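Local coordinates for protein leucine--trna ligase (Agrobacterium radiobacter, PDB 5AH5) that probably attaches L-leucine to its cognate tRNA at the expense of ATP, as a class I aminoacyl-tRNA synthetase of the leucyl type, at residues B[32-37]-B[70-75]; B[160-165]-B[418-423]. All coordinates share one frame; numbering follows the deposited sequence.

Contact 1: residues B[32-37]-B[70-75]; sequences KFYVLE and SVLHPM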
ATOM      1  N   LYS B  32      -2.166 -21.344  -4.829  1.00 33.12           N
ATOM      2  CA  LYS B  32      -1.388 -20.487  -3.918  1.00 35.28           C
ATOM      3  C   LYS B  32      -2.196 -19.205  -3.747  1.00 33.26           C
ATOM      4  O   LYS B  32      -2.870 -18.736  -4.669  1.00 34.85           O
ATOM      5  CB  LYS B  32      -0.023 -20.167  -4.504  1.00 33.89           C
ATOM      6  CG  LYS B  32      -0.008 -19.222  -5.740  1.00 37.16           C
ATOM      7  CD  LYS B  32       0.120 -17.728  -5.329  1.00 41.97           C
ATOM      8  CE  LYS B  32       0.330 -16.826  -6.531  1.00 42.50           C
ATOM      9  NZ  LYS B  32       0.319 -15.404  -6.085  1.00 48.36           N
ATOM     10  N   PHE B  33      -2.097 -18.625  -2.585  1.00 31.80           N
ATOM     11  CA  PHE B  33      -2.630 -17.294  -2.370  1.00 28.10           C
ATOM     12  C   PHE B  33      -1.767 -16.584  -1.326  1.00 25.17           C
ATOM     13  O   PHE B  33      -1.611 -17.069  -0.261  1.00 26.53           O
ATOM     14  CB  PHE B  33      -4.050 -17.385  -1.858  1.00 28.58           C
ATOM     15  CG  PHE B  33      -4.812 -16.093  -2.010  1.00 30.89           C
ATOM     16  CD1 PHE B  33      -5.295 -15.698  -3.243  1.00 31.59           C
ATOM     17  CD2 PHE B  33      -5.053 -15.285  -0.925  1.00 31.95           C
ATOM     18  CE1 PHE B  33      -5.988 -14.497  -3.381  1.00 35.16           C
ATOM     19  CE2 PHE B  33      -5.772 -14.093  -1.074  1.00 30.79           C
ATOM     20  CZ  PHE B  33      -6.222 -13.684  -2.273  1.00 29.41           C
ATOM     21  N   TYR B  34      -1.288 -15.419  -1.659  1.00 26.16           N
ATOM     22  CA  TYR B  34      -0.428 -14.609  -0.804  1.00 25.99           C
ATOM     23  C   TYR B  34      -1.147 -13.298  -0.458  1.00 22.09           C
ATOM     24  O   TYR B  34      -1.243 -12.425  -1.273  1.00 24.62           O
ATOM     25  CB  TYR B  34       0.856 -14.308  -1.581  1.00 25.86           C
ATOM     26  CG  TYR B  34       2.033 -13.671  -0.799  1.00 24.34           C
ATOM     27  CD1 TYR B  34       2.002 -13.505   0.563  1.00 26.46           C
ATOM     28  CD2 TYR B  34       3.197 -13.302  -1.467  1.00 26.66           C
ATOM     29  CE1 TYR B  34       3.078 -12.934   1.230  1.00 26.72           C
ATOM     30  CE2 TYR B  34       4.294 -12.745  -0.801  1.00 25.00           C
ATOM     31  CZ  TYR B  34       4.222 -12.605   0.544  1.00 25.65           C
ATOM     32  OH  TYR B  34       5.263 -12.027   1.202  1.00 25.61           O
ATOM     33  N   VAL B  35      -1.594 -13.186   0.757  1.00 22.42           N
ATOM     34  CA  VAL B  35      -2.212 -11.968   1.236  1.00 26.83           C
ATOM     35  C   VAL B  35      -1.302 -11.383   2.311  1.00 25.96           C
ATOM     36  O   VAL B  35      -0.936 -12.074   3.199  1.00 24.65           O
ATOM     37  CB  VAL B  35      -3.604 -12.210   1.859  1.00 26.42           C
ATOM     38  CG1 VAL B  35      -3.682 -13.437   2.735  1.00 28.03           C
ATOM     39  CG2 VAL B  35      -4.080 -10.994   2.642  1.00 29.98           C
ATOM     40  N   LEU B  36      -0.968 -10.107   2.219  1.00 27.35           N
ATOM     41  CA  LEU B  36      -0.267  -9.462   3.324  1.00 28.42           C
ATOM     42  C   LEU B  36      -0.701  -8.058   3.496  1.00 26.24           C
ATOM     43  O   LEU B  36      -1.407  -7.526   2.647  1.00 25.96           O
ATOM     44  CB  LEU B  36       1.238  -9.535   3.097  1.00 27.51           C
ATOM     45  CG  LEU B  36       2.030  -8.618   2.187  1.00 28.76           C
ATOM     46  CD1 LEU B  36       3.515  -8.808   2.430  1.00 31.78           C
ATOM     47  CD2 LEU B  36       1.725  -8.889   0.773  1.00 29.67           C
ATOM     48  N   GLU B  37      -0.241  -7.479   4.591  1.00 22.76           N
ATOM     49  CA  GLU B  37      -0.549  -6.136   4.991  1.00 23.56           C
ATOM     50  C   GLU B  37       0.782  -5.432   5.257  1.00 25.22           C
ATOM     51  O   GLU B  37       1.835  -6.085   5.470  1.00 25.08           O
ATOM     52  CB  GLU B  37      -1.269  -6.132   6.313  1.00 28.04           C
ATOM     53  CG  GLU B  37      -2.562  -6.908   6.418  1.00 29.50           C
ATOM     54  CD  GLU B  37      -2.396  -8.229   7.087  1.00 32.31           C
ATOM     55  OE1 GLU B  37      -1.486  -8.353   7.944  1.00 33.96           O
ATOM     56  OE2 GLU B  37      -3.214  -9.159   6.783  1.00 32.81           O
ATOM     57  N   SER B  70      -3.782 -22.640  -0.704  1.00 26.52           N
ATOM     58  CA  SER B  70      -2.571 -22.707   0.149  1.00 28.10           C
ATOM     59  C   SER B  70      -2.082 -21.253   0.361  1.00 23.46           C
ATOM     60  O   SER B  70      -1.534 -20.627  -0.549  1.00 23.21           O
ATOM     61  CB  SER B  70      -1.475 -23.542  -0.515  1.00 26.53           C
ATOM     62  OG  SER B  70      -0.381 -23.653   0.398  1.00 29.65           O
ATOM     63  N   VAL B  71      -2.388 -20.730   1.527  1.00 21.73           N
ATOM     64  CA  VAL B  71      -2.338 -19.283   1.788  1.00 24.25           C
ATOM     65  C   VAL B  71      -1.030 -18.954   2.617  1.00 24.33           C
ATOM     66  O   VAL B  71      -0.801 -19.571   3.646  1.00 25.49           O
ATOM     67  CB  VAL B  71      -3.590 -18.891   2.619  1.00 25.12           C
ATOM     68  CG1 VAL B  71      -3.482 -17.446   3.110  1.00 27.83           C
ATOM     69  CG2 VAL B  71      -4.897 -19.058   1.773  1.00 23.86           C
ATOM     70  N   LEU B  72      -0.223 -18.047   2.131  1.00 24.17           N
ATOM     71  CA  LEU B  72       0.813 -17.404   2.917  1.00 26.27           C
ATOM     72  C   LEU B  72       0.225 -16.091   3.471  1.00 24.91           C
ATOM     73  O   LEU B  72      -0.056 -15.199   2.721  1.00 22.51           O
ATOM     74  CB  LEU B  72       2.042 -17.120   2.062  1.00 24.74           C
ATOM     75  CG  LEU B  72       3.198 -16.369   2.793  1.00 26.26           C
ATOM     76  CD1 LEU B  72       3.485 -16.993   4.112  1.00 23.24           C
ATOM     77  CD2 LEU B  72       4.476 -16.319   1.960  1.00 25.23           C
ATOM     78  N   HIS B  73      -0.004 -16.023   4.770  1.00 25.60           N
ATOM     79  CA  HIS B  73      -0.362 -14.799   5.436  1.00 22.95           C
ATOM     80  C   HIS B  73       0.673 -14.522   6.569  1.00 21.46           C
ATOM     81  O   HIS B  73       0.509 -14.983   7.655  1.00 26.36           O
ATOM     82  CB  HIS B  73      -1.684 -14.977   6.075  1.00 21.35           C
ATOM     83  CG  HIS B  73      -2.269 -13.732   6.637  1.00 20.57           C
ATOM     84  ND1 HIS B  73      -3.086 -13.762   7.744  1.00 21.09           N
ATOM     85  CD2 HIS B  73      -2.249 -12.446   6.217  1.00 21.48           C
ATOM     86  CE1 HIS B  73      -3.486 -12.552   8.046  1.00 20.30           C
ATOM     87  NE2 HIS B  73      -3.004 -11.730   7.121  1.00 22.63           N
ATOM     88  N   PRO B  74       1.666 -13.694   6.317  1.00 23.23           N
ATOM     89  CA  PRO B  74       2.806 -13.623   7.241  1.00 21.55           C
ATOM     90  C   PRO B  74       2.841 -12.280   7.910  1.00 24.94           C
ATOM     91  O   PRO B  74       2.189 -11.359   7.454  1.00 24.76           O
ATOM     92  CB  PRO B  74       3.977 -13.705   6.260  1.00 22.26           C
ATOM     93  CG  PRO B  74       3.535 -12.854   5.125  1.00 21.63           C
ATOM     94  CD  PRO B  74       2.021 -13.094   5.002  1.00 21.58           C
ATOM     95  N   MET B  75       3.677 -12.134   8.926  1.00 23.40           N
ATOM     96  CA  MET B  75       3.815 -10.885   9.658  1.00 23.26           C
ATOM     97  C   MET B  75       5.265 -10.816  10.204  1.00 26.62           C
ATOM     98  O   MET B  75       5.925 -11.813  10.533  1.00 22.71           O
ATOM     99  CB  MET B  75       2.797 -10.782  10.828  1.00 23.52           C
ATOM    100  CG  MET B  75       2.950  -9.521  11.743  1.00 25.53           C
ATOM    101  SD  MET B  75       2.928  -7.988  10.839  1.00 28.67           S
ATOM    102  CE  MET B  75       1.248  -8.077  10.118  1.00 28.82           C
TER
HETATM  103  O   HOH W   1       0.526  -9.551   6.526  1.00 44.47           O

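Contact 2: residues B[160-165]-B[418-423]; sequences EQTVLA and SRQRYW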
ATOM      1  N   GLU B 160      16.808  15.778  12.584  1.00 34.82           N
ATOM      2  CA  GLU B 160      17.181  14.353  12.592  1.00 35.82           C
ATOM      3  C   GLU B 160      18.679  14.219  12.526  1.00 34.65           C
ATOM      4  O   GLU B 160      19.195  13.121  12.783  1.00 32.02           O
ATOM      5  CB  GLU B 160      16.718  13.577  11.350  1.00 36.15           C
ATOM      6  CG  GLU B 160      15.286  13.216  11.137  1.00 36.92           C
ATOM      7  CD  GLU B 160      14.523  12.722  12.339  1.00 37.16           C
ATOM      8  OE1 GLU B 160      15.064  12.028  13.216  1.00 35.12           O
ATOM      9  OE2 GLU B 160      13.328  13.054  12.364  1.00 40.70           O
ATOM     10  N   GLN B 161      19.354  15.264  12.029  1.00 34.00           N
ATOM     11  CA  GLN B 161      20.788  15.201  11.785  1.00 38.37           C
ATOM     12  C   GLN B 161      21.104  14.106  10.772  1.00 32.57           C
ATOM     13  O   GLN B 161      22.086  13.364  10.883  1.00 30.49           O
ATOM     14  CB  GLN B 161      21.578  15.052  13.123  1.00 38.88           C
ATOM     15  CG  GLN B 161      21.508  16.326  13.990  1.00 46.35           C
ATOM     16  CD  GLN B 161      22.447  17.408  13.431  1.00 55.42           C
ATOM     17  OE1 GLN B 161      23.677  17.234  13.449  1.00 67.18           O
ATOM     18  NE2 GLN B 161      21.890  18.511  12.918  1.00 52.89           N
ATOM     19  N   THR B 162      20.298  14.033   9.737  1.00 30.34           N
ATOM     20  CA  THR B 162      20.655  13.157   8.657  1.00 31.17           C
ATOM     21  C   THR B 162      20.190  13.601   7.340  1.00 29.83           C
ATOM     22  O   THR B 162      19.262  14.405   7.207  1.00 29.07           O
ATOM     23  CB  THR B 162      20.184  11.688   8.942  1.00 32.62           C
ATOM     24  OG1 THR B 162      20.522  10.818   7.844  1.00 29.22           O
ATOM     25  CG2 THR B 162      18.724  11.616   9.251  1.00 36.70           C
ATOM     26  N   VAL B 163      20.842  13.031   6.347  1.00 26.15           N
ATOM     27  CA  VAL B 163      20.381  13.155   5.001  1.00 29.95           C
ATOM     28  C   VAL B 163      19.031  12.379   4.887  1.00 27.35           C
ATOM     29  O   VAL B 163      18.825  11.398   5.599  1.00 30.93           O
ATOM     30  CB  VAL B 163      21.467  12.608   4.058  1.00 27.96           C
ATOM     31  CG1 VAL B 163      20.932  12.315   2.686  1.00 30.01           C
ATOM     32  CG2 VAL B 163      22.606  13.546   3.996  1.00 28.25           C
ATOM     33  N   LEU B 164      18.108  12.882   4.070  1.00 32.51           N
ATOM     34  CA  LEU B 164      16.799  12.231   3.777  1.00 31.66           C
ATOM     35  C   LEU B 164      16.626  12.081   2.260  1.00 30.72           C
ATOM     36  O   LEU B 164      17.132  12.878   1.500  1.00 34.03           O
ATOM     37  CB  LEU B 164      15.632  13.073   4.286  1.00 30.90           C
ATOM     38  CG  LEU B 164      15.523  13.178   5.800  1.00 31.01           C
ATOM     39  CD1 LEU B 164      14.348  14.065   6.087  1.00 30.73           C
ATOM     40  CD2 LEU B 164      15.410  11.843   6.518  1.00 31.11           C
ATOM     41  N   ALA B 165      15.889  11.062   1.836  1.00 28.60           N
ATOM     42  CA  ALA B 165      15.478  10.907   0.417  1.00 29.78           C
ATOM     43  C   ALA B 165      14.441  11.976   0.023  1.00 26.60           C
ATOM     44  O   ALA B 165      13.801  12.523   0.873  1.00 24.17           O
ATOM     45  CB  ALA B 165      14.904   9.502   0.183  1.00 29.10           C
ATOM     46  N   SER B 418      21.770   6.478   2.212  1.00 30.26           N
ATOM     47  CA  SER B 418      22.685   6.591   3.331  1.00 29.31           C
ATOM     48  C   SER B 418      22.209   7.596   4.375  1.00 29.11           C
ATOM     49  O   SER B 418      21.802   8.710   4.061  1.00 30.97           O
ATOM     50  CB  SER B 418      24.124   6.841   2.870  1.00 27.59           C
ATOM     51  OG  SER B 418      24.248   7.805   1.842  1.00 28.54           O
ATOM     52  N   ARG B 419      22.238   7.149   5.620  1.00 25.84           N
ATOM     53  CA  ARG B 419      21.735   7.897   6.741  1.00 27.58           C
ATOM     54  C   ARG B 419      22.842   8.008   7.795  1.00 27.27           C
ATOM     55  O   ARG B 419      23.491   7.017   8.094  1.00 27.26           O
ATOM     56  CB  ARG B 419      20.499   7.176   7.308  1.00 27.84           C
ATOM     57  CG  ARG B 419      19.416   7.021   6.241  1.00 31.16           C
ATOM     58  CD  ARG B 419      18.797   8.366   5.919  1.00 30.93           C
ATOM     59  NE  ARG B 419      17.742   8.200   4.921  1.00 30.03           N
ATOM     60  CZ  ARG B 419      17.906   8.359   3.634  1.00 32.30           C
ATOM     61  NH1 ARG B 419      19.081   8.752   3.132  1.00 31.70           N
ATOM     62  NH2 ARG B 419      16.873   8.138   2.821  1.00 34.52           N
ATOM     63  N   GLN B 420      22.998   9.179   8.402  1.00 26.30           N
ATOM     64  CA  GLN B 420      24.051   9.400   9.447  1.00 27.43           C
ATOM     65  C   GLN B 420      23.439   9.063  10.752  1.00 28.21           C
ATOM     66  O   GLN B 420      23.320   9.876  11.678  1.00 27.73           O
ATOM     67  CB  GLN B 420      24.651  10.822   9.428  1.00 25.56           C
ATOM     68  CG  GLN B 420      25.327  11.206   8.075  1.00 26.00           C
ATOM     69  CD  GLN B 420      24.320  11.245   6.878  1.00 30.14           C
ATOM     70  OE1 GLN B 420      23.300  11.872   7.008  1.00 28.54           O
ATOM     71  NE2 GLN B 420      24.598  10.560   5.764  1.00 29.38           N
ATOM     72  N   ARG B 421      23.099   7.798  10.864  1.00 28.45           N
ATOM     73  CA  ARG B 421      22.355   7.295  12.021  1.00 28.50           C
ATOM     74  C   ARG B 421      22.893   5.939  12.444  1.00 25.31           C
ATOM     75  O   ARG B 421      23.350   5.217  11.619  1.00 24.04           O
ATOM     76  CB  ARG B 421      20.906   7.139  11.560  1.00 28.95           C
ATOM     77  CG  ARG B 421      20.207   8.465  11.524  1.00 33.12           C
ATOM     78  CD  ARG B 421      19.630   8.516  12.902  1.00 35.97           C
ATOM     79  NE  ARG B 421      19.066   9.751  13.084  1.00 40.00           N
ATOM     80  CZ  ARG B 421      17.994   9.992  13.832  1.00 34.26           C
ATOM     81  NH1 ARG B 421      17.374   9.076  14.581  1.00 35.62           N
ATOM     82  NH2 ARG B 421      17.599  11.217  13.836  1.00 32.01           N
ATOM     83  N   TYR B 422      22.798   5.649  13.727  1.00 23.43           N
ATOM     84  CA  TYR B 422      23.156   4.384  14.312  1.00 27.23           C
ATOM     85  C   TYR B 422      22.184   3.215  13.924  1.00 29.94           C
ATOM     86  O   TYR B 422      22.633   2.127  13.509  1.00 27.26           O
ATOM     87  CB  TYR B 422      23.148   4.513  15.833  1.00 22.69           C
ATOM     88  CG  TYR B 422      23.364   3.223  16.601  1.00 25.24           C
ATOM     89  CD1 TYR B 422      24.633   2.616  16.711  1.00 27.71           C
ATOM     90  CD2 TYR B 422      22.336   2.631  17.284  1.00 25.80           C
ATOM     91  CE1 TYR B 422      24.811   1.435  17.444  1.00 25.87           C
ATOM     92  CE2 TYR B 422      22.492   1.445  17.946  1.00 24.30           C
ATOM     93  CZ  TYR B 422      23.767   0.860  18.054  1.00 26.01           C
ATOM     94  OH  TYR B 422      23.907  -0.317  18.767  1.00 26.87           O
ATOM     95  N   TRP B 423      20.872   3.452  14.046  1.00 26.24           N
ATOM     96  CA  TRP B 423      19.923   2.349  14.120  1.00 28.57           C
ATOM     97  C   TRP B 423      19.395   2.074  12.733  1.00 28.61           C
ATOM     98  O   TRP B 423      18.297   2.543  12.339  1.00 27.13           O
ATOM     99  CB  TRP B 423      18.859   2.616  15.171  1.00 24.22           C
ATOM    100  CG  TRP B 423      17.984   1.441  15.389  1.00 25.46           C
ATOM    101  CD1 TRP B 423      16.632   1.362  15.063  1.00 25.76           C
ATOM    102  CD2 TRP B 423      18.347   0.157  15.933  1.00 23.48           C
ATOM    103  NE1 TRP B 423      16.165   0.132  15.402  1.00 26.85           N
ATOM    104  CE2 TRP B 423      17.192  -0.639  15.905  1.00 23.72           C
ATOM    105  CE3 TRP B 423      19.565  -0.417  16.411  1.00 23.73           C
ATOM    106  CZ2 TRP B 423      17.174  -1.959  16.388  1.00 24.07           C
ATOM    107  CZ3 TRP B 423      19.560  -1.737  16.879  1.00 22.23           C
ATOM    108  CH2 TRP B 423      18.378  -2.509  16.839  1.00 26.20           C
TER

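Contact 1: residues B[32-37]-B[70-75]
His73 and Glu37 meet through a short hydrogen bond, NE2 of His73 giving its proton to OE2 of Glu37 over 2.6 Å. The N-H points almost straight at the oxygen, which lies in the plane of the imidazole and is approached on the syn side of the carboxylate, while the two flat groups stand nearly perpendicular, 87° apart. Histidine suits this place because its imidazole offers an N-H at the far edge, in the ring plane, for the acid. CG, anti to the backbone N (chi1 -172°), swings the ring toward strand 32-37, and CD2 passes Val35 O at 3.3 Å. The other carboxylate oxygen, OE1, receives a hydrogen bond from Tyr117 and a weak one from a water. That water also accepts from Glu37 N and donates to Pro74 O at 2.6 Å, bridging the two backbones where their direct pairing has ended.

Behind this polar end lies the pairing that sets it in place. Phe33 N donates to Ser70 O, Leu72 N to Phe33 O (2.9 Å), and Val35 N to Leu72 O, the alternation of a parallel sheet. On the side of Tyr34, leucine's terminal methyl can reach over the ring: Leu72 CD2 lies 4.0 Å from its centroid, a CH-pi contact. The Pro74 ring meets the edge, and Tyr34 OH is hydrogen-bonded to Phe497 O. On the side of Phe33, Val35 and Val71, beta-branched and so suited to a buried strand, touch through their CG1 methyls at 4.0 Å, and Val71 packs on helix 48-66. Strand 32-37, helix 48-66 and strand 70-72 form a beta-alpha-beta unit with adjacent parallel strands, characteristic of the Rossmann-like catalytic domain of class I synthetases.

Contact 2: residues B[160-165]-B[418-423]
Side chains bonded to backbone, rather than paired strands, join Thr162 and Val163 to Gln420. Gln420 N donates to Thr162 OG1 at 3.0 Å, and Gln420 OE1 accepts from Val163 N at 2.8 Å, in the amide plane (N-H...O 168°). The hydroxyl and the amide oxygen stand in for carbonyl oxygens that a paired strand would present. Threonine is short and holds OG1 close to the backbone, anti to its own N (chi1 179°); glutamine is long enough to fold back, bent at chi2, onto Val163 N. Gln420 is also the centre of an inverse gamma turn.

A second grip is made by Arg421 on Glu160. Its NH2 holds Glu160 O at 2.7 Å, met on a lone pair of the carbonyl. The same nitrogen forms a salt bridge with Glu160 OE1 at 2.7 Å, carboxylate and guanidinium planes 45° apart. NH1 has its own acid, Glu85 of helix 82-91, so the buried charge is probably shared between two carboxylates.

Arg419 lies across the backbone of 163-165. Its CD comes within 3.0 Å of Val163 O, and Leu164 CA lies 4.0 Å over the centre of one guanidinium face. Arginine suits as a long chain, bent at chi2, with a flat, many-donor end: Asp488 takes NE in a salt bridge, Ser418 O takes NH1 and Ser416 O takes NH2.

Strand 162-164 pairs with 153-157 (Gln161 and Thr162 facing Asp157 form a G1 bulge), and 153-157 and 415-419 both pair with 182-191; the contact adds side-chain bonds between strands not directly paired in one antiparallel sheet, beside helix 82-91.

In the fold
Contact 1 and contact 2 belong to different sheets, their centres 33 Å apart and their nearest atoms about 16 Å apart. Contact 1 lies in the parallel sheet beside the catalytic pocket: the side chain of Glu37 is about 6 Å from the bound leucyl-sulfamoyl adenosine. Contact 2 is more remote, the side chain of Arg419 being about 13 Å from that ligand, but it comes nearer the bound nucleic acid, about 11 Å against about 15 Å for contact 1. In sequence, contact 1 closes within the first part of the synthetase domain, whereas contact 2 brings together segments 253 residues apart, between which the editing domain is inserted.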